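Local coordinates for N-terminal acetyltransferase B complex subunit MDM20 (Candida albicans, PDB 5K04) that serves as the non-catalytic, auxiliary subunit of the NatB N-terminal acetyltransferase complex and wraps around the catalytic subunit NAT3, at the interface of chains A and B. Numbering follows the deposited sequence. Chains: chain A, Uncharacterized protein; chain B, N-terminal acetyltransferase B complex subunit NAT3.

Contact 1: the interface of chains A and B. Residues chain A 440, 443, 498, 502, 549; chain B 12-13, 29.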
# COMPACT_ATOMS: atom_id res chain seq x y z
N THR A 440 0.50 2.98 -6.57
CA THR A 440 0.32 2.37 -5.26
C THR A 440 0.77 3.29 -4.12
O THR A 440 0.26 3.18 -3.00
CB THR A 440 1.07 1.04 -5.24
OG1 THR A 440 0.56 0.22 -6.29
CG2 THR A 440 0.92 0.33 -3.87
N GLU A 443 -2.01 4.78 -2.26
CA GLU A 443 -2.66 3.96 -1.25
C GLU A 443 -1.93 4.05 0.08
O GLU A 443 -2.57 3.99 1.14
CB GLU A 443 -2.79 2.51 -1.74
CG GLU A 443 -2.99 1.48 -0.64
CD GLU A 443 -4.38 1.48 -0.04
OE1 GLU A 443 -5.31 2.06 -0.66
OE2 GLU A 443 -4.55 0.88 1.04
N PHE A 498 -2.67 -8.90 -2.26
CA PHE A 498 -2.59 -7.52 -2.72
C PHE A 498 -3.97 -7.00 -3.10
O PHE A 498 -4.40 -5.94 -2.64
CB PHE A 498 -1.63 -7.42 -3.91
CG PHE A 498 -1.26 -6.00 -4.29
CD1 PHE A 498 -2.02 -5.30 -5.21
CD2 PHE A 498 -0.16 -5.38 -3.74
CE1 PHE A 498 -1.68 -3.99 -5.56
CE2 PHE A 498 0.19 -4.06 -4.08
CZ PHE A 498 -0.57 -3.38 -5.00
N MET A 502 -6.50 -4.12 -1.18
CA MET A 502 -6.81 -2.93 -1.97
C MET A 502 -8.31 -2.71 -2.14
O MET A 502 -8.73 -1.60 -2.46
CB MET A 502 -6.15 -3.04 -3.35
CG MET A 502 -4.69 -2.60 -3.40
SD MET A 502 -4.38 -0.94 -2.89
CE MET A 502 -2.96 -0.62 -3.88
N ASN A 549 -3.19 0.04 4.86
CA ASN A 549 -1.87 -0.10 4.28
C ASN A 549 -1.08 1.21 4.31
O ASN A 549 -0.05 1.33 3.63
CB ASN A 549 -2.00 -0.62 2.84
CG ASN A 549 -2.93 -1.81 2.74
OD1 ASN A 549 -2.72 -2.83 3.41
ND2 ASN A 549 -3.98 -1.69 1.92
N LEU B 12 5.42 -4.11 -2.35
CA LEU B 12 5.13 -2.78 -2.88
C LEU B 12 4.61 -1.83 -1.80
O LEU B 12 4.76 -0.61 -1.91
CB LEU B 12 4.12 -2.86 -4.02
CG LEU B 12 4.69 -3.39 -5.33
CD1 LEU B 12 3.63 -3.46 -6.42
CD2 LEU B 12 5.85 -2.51 -5.76
N PHE B 13 3.97 -2.37 -0.76
CA PHE B 13 3.40 -1.54 0.29
C PHE B 13 4.47 -0.99 1.23
O PHE B 13 4.18 -0.06 2.00
CB PHE B 13 2.37 -2.34 1.10
CG PHE B 13 1.10 -2.67 0.34
CD1 PHE B 13 0.30 -1.67 -0.21
CD2 PHE B 13 0.68 -3.99 0.21
CE1 PHE B 13 -0.89 -1.98 -0.87
CE2 PHE B 13 -0.50 -4.31 -0.46
CZ PHE B 13 -1.29 -3.30 -1.00
N VAL B 29 0.93 -1.30 -11.05
CA VAL B 29 0.71 -2.67 -10.57
C VAL B 29 0.97 -3.69 -11.68
O VAL B 29 1.62 -4.72 -11.47
CB VAL B 29 -0.71 -2.77 -10.00
CG1 VAL B 29 -1.15 -4.21 -9.75
CG2 VAL B 29 -0.80 -1.93 -8.73
O HOH W 1 2.77 0.66 4.00
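B:Phe13 of the catalytic subunit pushes its ring into a mostly apolar pocket of the auxiliary subunit. It buries 76 Å², more than any other residue of this patch. The ring is sandwiched between A:Phe498 and A:Asn549. Its CE2/CZ end faces the CD2/CE2 side of the A:Phe498 ring, nearly parallel (about 18°) and offset. Here A:Phe498 CD2 lies 3.5 Å from B:Phe13 CE2. The CE1 corner points to the methyl end of A:Met502, whose CE is 3.9 Å from B:Phe13 CE1. A:Asn549 lies over the other face, toward the rim. Its amide is stacked on the ring, the two planes 19° apart. A:Asn549 ND2 donates a hydrogen bond of 2.8 Å to A:Glu443 OE2, meeting the carboxylate from above its plane. A:Glu443, which touches the ring only marginally, mainly positions the amide. A water joins the backbones, bound to both A:Asn549 O and B:Phe13 O.

A:Thr440 buries 40 Å². Its OG1 lies in the plane of the A:Phe498 ring, at the edge, and 3.5 Å from B:Val29 CG2. A:Phe498 has CG anti to its backbone N (chi1 -169°), which sets the ring between B:Phe13 and B:Val29. B:Leu12 CB packs near CE2 of the same ring.

B:Leu12 and B:Phe13 sit on the 3-10 helix 9-14, and B:Val29 starts helix 29-38. The pocket is built from helices 440-445 and 489-503 and the loop carrying A:Asn549.

Contact 2: the interface of chains A and B. Residues chain A 248, 313-314, 317; chain B 49-50, 84.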
# COMPACT_ATOMS: atom_id res chain seq x y z
N PHE A 248 23.89 -13.04 3.91
CA PHE A 248 24.11 -13.01 5.35
C PHE A 248 23.33 -14.12 6.06
O PHE A 248 23.88 -14.83 6.90
CB PHE A 248 23.74 -11.64 5.92
CG PHE A 248 24.22 -11.44 7.33
CD1 PHE A 248 25.58 -11.48 7.62
CD2 PHE A 248 23.33 -11.20 8.36
CE1 PHE A 248 26.04 -11.29 8.92
CE2 PHE A 248 23.79 -11.00 9.67
CZ PHE A 248 25.14 -11.05 9.95
N ALA A 313 23.27 1.30 11.83
CA ALA A 313 22.17 0.34 11.80
C ALA A 313 22.68 -1.09 11.89
O ALA A 313 22.04 -1.95 12.50
CB ALA A 313 21.33 0.54 10.53
N ASP A 314 23.86 -1.35 11.33
CA ASP A 314 24.44 -2.68 11.42
C ASP A 314 24.89 -3.02 12.85
O ASP A 314 24.68 -4.14 13.32
CB ASP A 314 25.61 -2.77 10.43
CG ASP A 314 25.16 -2.75 8.94
OD1 ASP A 314 23.94 -2.76 8.66
OD2 ASP A 314 26.04 -2.73 8.05
N GLN A 317 22.20 -3.11 16.38
CA GLN A 317 21.38 -4.29 16.63
C GLN A 317 22.04 -5.24 17.62
O GLN A 317 21.37 -6.13 18.15
CB GLN A 317 21.10 -5.01 15.32
CG GLN A 317 22.27 -5.81 14.81
CD GLN A 317 21.96 -6.45 13.47
OE1 GLN A 317 21.63 -7.64 13.39
NE2 GLN A 317 22.07 -5.66 12.41
N THR B 49 19.59 -7.06 8.14
CA THR B 49 19.46 -7.09 9.58
C THR B 49 19.56 -5.85 10.46
O THR B 49 20.43 -5.00 10.23
CB THR B 49 20.77 -7.55 10.20
OG1 THR B 49 21.82 -6.68 9.74
CG2 THR B 49 21.06 -8.95 9.75
N PRO B 50 18.55 -5.67 11.35
CA PRO B 50 17.79 -6.77 11.96
C PRO B 50 16.26 -6.98 11.67
O PRO B 50 15.74 -7.95 12.23
CB PRO B 50 17.95 -6.47 13.45
CG PRO B 50 18.06 -4.97 13.52
CD PRO B 50 18.39 -4.44 12.13
N TYR B 84 21.96 2.29 2.61
CA TYR B 84 22.79 1.14 2.26
C TYR B 84 23.52 1.33 0.93
O TYR B 84 23.82 0.36 0.23
CB TYR B 84 21.93 -0.13 2.26
CG TYR B 84 21.32 -0.39 3.64
CD1 TYR B 84 22.10 -0.92 4.66
CD2 TYR B 84 20.00 -0.09 3.92
CE1 TYR B 84 21.58 -1.14 5.92
CE2 TYR B 84 19.47 -0.32 5.20
CZ TYR B 84 20.28 -0.84 6.20
OH TYR B 84 19.80 -1.08 7.46
O HOH W 2 21.46 -2.62 9.18
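A:Gln317 of the MDM20/NAA25-family subunit meets B:Thr49 of its GNAT-fold partner, just after strand 43-48 of that partner. The direct polar link is made by the A:Gln317 amide nitrogen, which has two hydrogen bonds to one residue. NE2 donates to the B:Thr49 hydroxyl OG1 at 2.9 Å. This bond is nearly straight (170° at H) and lies in the amide plane. NE2 also donates to the backbone B:Thr49 O at 2.8 Å. That bond is bent (120° at H), and the donor stands above the carbonyl plane. The A:Gln317 chain is extended beyond CG, which carries the amide out to B:Thr49, and the two side chains cross at about a right angle. With OG1 between the backbone N and the carbonyl carbon (chi1 56°), B:Thr49 turns its hydroxyl to A:Gln317 NE2 and leaves CG2 to A:Phe248.

Water adds a second polar link. It lies 2.8 Å from B:Thr49 O and 2.8 Å from B:Tyr84 OH. It also binds the carboxylate atom A:Asp314 OD1. Both the water and A:Asp314 OD1 lie at the edge of the B:Tyr84 ring, in its plane.

Apolar contacts flank the polar ones. The methyl B:Thr49 CG2 touches the CD2/CE2 side of the A:Phe248 ring, 3.4 Å from CE2. B:Pro50, which follows a cis peptide bond, packs its CG 3.5 Å from A:Gln317 CB. A:Ala313 CB rests near the phenol oxygen of B:Tyr84.

Contact 3: the interface of chains A and B. Residues chain A 277, 309-310, 314; chain B 48, 83-84, 87.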
# COMPACT_ATOMS: atom_id res chain seq x y z
N ARG A 277 31.53 -6.74 3.98
CA ARG A 277 30.57 -6.31 4.99
C ARG A 277 29.97 -7.50 5.72
O ARG A 277 30.01 -7.57 6.95
CB ARG A 277 29.48 -5.46 4.33
CG ARG A 277 28.28 -5.13 5.23
CD ARG A 277 27.60 -3.81 4.82
NE ARG A 277 26.34 -3.62 5.53
CZ ARG A 277 25.16 -4.10 5.13
NH1 ARG A 277 25.09 -4.82 4.02
NH2 ARG A 277 24.06 -3.89 5.84
N LEU A 309 27.08 4.97 5.60
CA LEU A 309 25.87 5.30 6.34
C LEU A 309 25.24 4.08 7.00
O LEU A 309 24.42 4.23 7.92
CB LEU A 309 24.91 6.01 5.39
CG LEU A 309 23.87 6.96 5.98
CD1 LEU A 309 24.53 8.12 6.75
CD2 LEU A 309 22.99 7.49 4.87
N CYS A 310 25.63 2.87 6.58
CA CYS A 310 25.09 1.64 7.16
C CYS A 310 25.61 1.36 8.56
O CYS A 310 24.94 0.63 9.30
CB CYS A 310 25.40 0.44 6.25
SG CYS A 310 27.10 -0.05 6.05
N ASP A 314 23.86 -1.35 11.33
CA ASP A 314 24.44 -2.68 11.42
C ASP A 314 24.89 -3.02 12.85
O ASP A 314 24.68 -4.14 13.32
CB ASP A 314 25.61 -2.77 10.43
CG ASP A 314 25.16 -2.75 8.94
OD1 ASP A 314 23.94 -2.76 8.66
OD2 ASP A 314 26.04 -2.73 8.05
N GLU B 48 18.05 -6.50 4.96
CA GLU B 48 19.08 -6.24 5.95
C GLU B 48 18.62 -6.61 7.35
O GLU B 48 17.45 -6.48 7.71
CB GLU B 48 19.51 -4.76 5.95
CG GLU B 48 19.92 -4.21 4.62
CD GLU B 48 21.13 -4.91 4.02
OE1 GLU B 48 21.21 -4.96 2.77
OE2 GLU B 48 21.99 -5.39 4.79
N GLN B 83 20.39 4.52 2.90
CA GLN B 83 21.18 4.11 4.05
C GLN B 83 22.21 3.05 3.68
O GLN B 83 23.24 2.93 4.35
CB GLN B 83 20.28 3.57 5.17
CG GLN B 83 19.11 4.47 5.57
CD GLN B 83 19.54 5.70 6.36
OE1 GLN B 83 20.34 5.62 7.29
NE2 GLN B 83 19.00 6.86 5.99
N TYR B 84 21.96 2.29 2.61
CA TYR B 84 22.79 1.14 2.26
C TYR B 84 23.52 1.33 0.93
O TYR B 84 23.82 0.36 0.23
CB TYR B 84 21.93 -0.13 2.26
CG TYR B 84 21.32 -0.39 3.64
CD1 TYR B 84 22.10 -0.92 4.66
CD2 TYR B 84 20.00 -0.09 3.92
CE1 TYR B 84 21.58 -1.14 5.92
CE2 TYR B 84 19.47 -0.32 5.20
CZ TYR B 84 20.28 -0.84 6.20
OH TYR B 84 19.80 -1.08 7.46
N ILE B 87 28.34 0.60 -0.61
CA ILE B 87 28.91 -0.61 -0.03
C ILE B 87 28.75 -1.77 -1.00
O ILE B 87 28.83 -2.94 -0.60
CB ILE B 87 28.28 -0.94 1.34
CG1 ILE B 87 26.76 -1.10 1.20
CG2 ILE B 87 28.64 0.14 2.39
CD1 ILE B 87 26.08 -1.54 2.48
O HOH W 3 21.46 -2.62 9.18
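A:Arg277 reaches across to B:Glu48 and buries 48 Å², the most in this patch. Its NH2 forms a salt bridge and hydrogen bond of 2.8 Å with B:Glu48 OE2. The carboxylate oxygen lies in the guanidinium plane, but the N-H comes from above the carboxylate plane. A:Asp314 of the same chain holds the guanidinium side-on: A:Arg277 NE binds A:Asp314 OD2 at 2.7 Å, and NH2 binds OD1 at 3.0 Å. Both bonds meet the syn side of the carboxylate and together fix the guanidinium's rotation. The shared arginine probably offsets the two acids. The A:Arg277 side chain runs extended from CG to NE, with CG anti to the backbone N (chi1 170°), which carries the guanidinium across to B:Glu48. B:Ile87 CD1 covers one guanidinium face near the rim and lies 3.6 Å from A:Arg277 CD.

B:Gln83 buries 43 Å². Its backbone O lies near A:Cys310 N, and A:Leu309 CD2 packs against its CA. A:Cys310 wedges between B:Tyr84 and B:Ile87, with CB 3.9 Å from B:Tyr84 CD1. B:Glu48 CG lies over the centre of the B:Tyr84 ring, within chain B.

A:Arg277 opens helix 277-289, and A:Leu309 and A:Cys310 precede helix 311-315. They face the end of strand 43-48, the 3-10 helix 82-84 and the loop holding B:Ile87.

Contacts 2 and 3 are neighbours, with centres of their C-alpha atoms about 7 Å apart. They share A:Asp314 and B:Tyr84, as well as one water, and form a continuous patch. Contact 1 lies about 26 Å from each and has no residue in common with them. It uses later helices of chain A and the N-terminal part of chain B. Chain A therefore holds the catalytic subunit at well-separated places, by apolar packing at contact 1 and by largely polar links at contacts 2 and 3. This fits a scaffold that wraps around its partner. B:Tyr84 lies close in sequence to CoA-binding residues, so contacts 2 and 3 may help support that region.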